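Local coordinates for glycosyl hydrolase, family 38 (Enterococcus faecalis, PDB 5KBP), which is a family 38 alpha-mannosidase that hydrolyses the glycosidic bonds of alpha-linked mannose and probably depends on a bound metal ion, at the interface of chains A and B. Numbering follows the deposited sequence. Chains: chain A/B, Glycosyl hydrolase, family 38.

The interface of chains A and B. Residues chain A 339, 342, 378, 381; chain B 26, 30, 33, 67.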
# COMPACT_ATOMS: atom_id res chain seq x y z
N GLN A 339 -6.10 -14.83 -12.34
CA GLN A 339 -5.94 -14.44 -10.94
C GLN A 339 -4.56 -14.80 -10.42
O GLN A 339 -3.95 -14.03 -9.67
CB GLN A 339 -7.03 -15.08 -10.08
CG GLN A 339 -8.44 -14.55 -10.33
CD GLN A 339 -9.13 -15.21 -11.51
OE1 GLN A 339 -8.49 -15.88 -12.33
NE2 GLN A 339 -10.44 -15.03 -11.61
N TYR A 342 -2.14 -12.37 -11.74
CA TYR A 342 -2.25 -11.11 -11.01
C TYR A 342 -1.61 -11.20 -9.63
O TYR A 342 -0.99 -10.24 -9.16
CB TYR A 342 -3.73 -10.71 -10.90
CG TYR A 342 -3.99 -9.48 -10.05
CD1 TYR A 342 -3.85 -8.21 -10.58
CD2 TYR A 342 -4.41 -9.60 -8.74
CE1 TYR A 342 -4.10 -7.08 -9.82
CE2 TYR A 342 -4.66 -8.49 -7.96
CZ TYR A 342 -4.51 -7.23 -8.51
OH TYR A 342 -4.76 -6.12 -7.74
N VAL A 378 -5.17 -12.63 -2.26
CA VAL A 378 -5.56 -13.32 -3.49
C VAL A 378 -5.25 -14.80 -3.38
O VAL A 378 -6.05 -15.65 -3.80
CB VAL A 378 -4.88 -12.68 -4.71
CG1 VAL A 378 -5.19 -13.47 -5.97
CG2 VAL A 378 -5.33 -11.24 -4.88
N PHE A 381 -7.98 -16.28 -1.22
CA PHE A 381 -9.24 -16.41 -1.95
C PHE A 381 -9.20 -17.60 -2.90
O PHE A 381 -10.13 -18.42 -2.92
CB PHE A 381 -9.53 -15.12 -2.73
CG PHE A 381 -10.72 -15.22 -3.65
CD1 PHE A 381 -10.56 -15.63 -4.97
CD2 PHE A 381 -11.99 -14.90 -3.20
CE1 PHE A 381 -11.65 -15.72 -5.81
CE2 PHE A 381 -13.08 -14.98 -4.04
CZ PHE A 381 -12.91 -15.39 -5.35
N GLU B 26 -8.54 -7.05 -2.00
CA GLU B 26 -8.43 -8.11 -2.99
C GLU B 26 -9.49 -9.18 -2.81
O GLU B 26 -9.87 -9.86 -3.78
CB GLU B 26 -7.03 -8.73 -2.94
CG GLU B 26 -5.92 -7.80 -3.40
CD GLU B 26 -6.05 -7.37 -4.85
OE1 GLU B 26 -5.45 -6.34 -5.22
OE2 GLU B 26 -6.74 -8.06 -5.63
N MET B 30 -11.48 -9.94 -6.18
CA MET B 30 -11.62 -11.22 -6.86
C MET B 30 -13.08 -11.60 -7.05
O MET B 30 -13.41 -12.30 -8.02
CB MET B 30 -10.88 -12.31 -6.07
CG MET B 30 -9.37 -12.12 -6.00
SD MET B 30 -8.58 -12.04 -7.62
CE MET B 30 -8.33 -10.28 -7.82
N ILE B 33 -14.35 -9.90 -10.18
CA ILE B 33 -14.04 -10.63 -11.40
C ILE B 33 -15.14 -11.64 -11.71
O ILE B 33 -15.58 -11.78 -12.85
CB ILE B 33 -12.67 -11.31 -11.27
CG1 ILE B 33 -11.61 -10.29 -10.85
CG2 ILE B 33 -12.28 -11.99 -12.58
CD1 ILE B 33 -11.51 -9.10 -11.77
N VAL B 67 -7.02 -7.55 -14.13
CA VAL B 67 -6.82 -8.97 -13.89
C VAL B 67 -7.02 -9.79 -15.16
O VAL B 67 -6.29 -10.76 -15.39
CB VAL B 67 -7.76 -9.45 -12.76
CG1 VAL B 67 -7.61 -10.95 -12.52
CG2 VAL B 67 -7.49 -8.67 -11.48
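B:Met30 sets its CB against the face of A:Phe381 where helix 25-45 of chain B meets helices 337-348 and 362-393 of chain A. This mainly helical patch belongs to a two-fold symmetric interface between copies of a family 38 glycosidase; the structure alone does not show whether the dimer forms in solution.

Most of the contact is apolar. The CB methylene is centred on the flat aromatic surface, 3.5 Å from the A:Phe381 centroid, a CH-pi contact. CG still borders the ring, and bends at chi2 and chi3 turn the SD-CE end of the flexible thioether away, between the two chain A helices. There SD touches A:Gln339 CG at 3.7 Å and A:Val378 CG1 at 4.0 Å. CE comes up beside the CD2-CE2 edge of A:Tyr342, displaced to the side of the plane where B:Val67 lies. The long A:Gln339 chain thus offers a methylene to the sulfur, while its amide NE2 lies beside the B:Ile33 CG2 methyl. B:Val67, from a loop, lays its small CG2 methyl off-centre on the A:Tyr342 face, 3.9 Å from the centroid.

Tyrosine adds a hydroxyl donor to this apolar face: A:Tyr342 OH hydrogen-bonds B:Glu26 OE1 (2.6 Å), on the syn side and 23° out of the carboxylate plane. The carboxylate carbon lies at the ring edge, the two planes 46° apart. A:Val378 CG2 packs on B:Glu26 CB at 3.6 Å, a compact methyl covering the aliphatic stem behind the carboxylate.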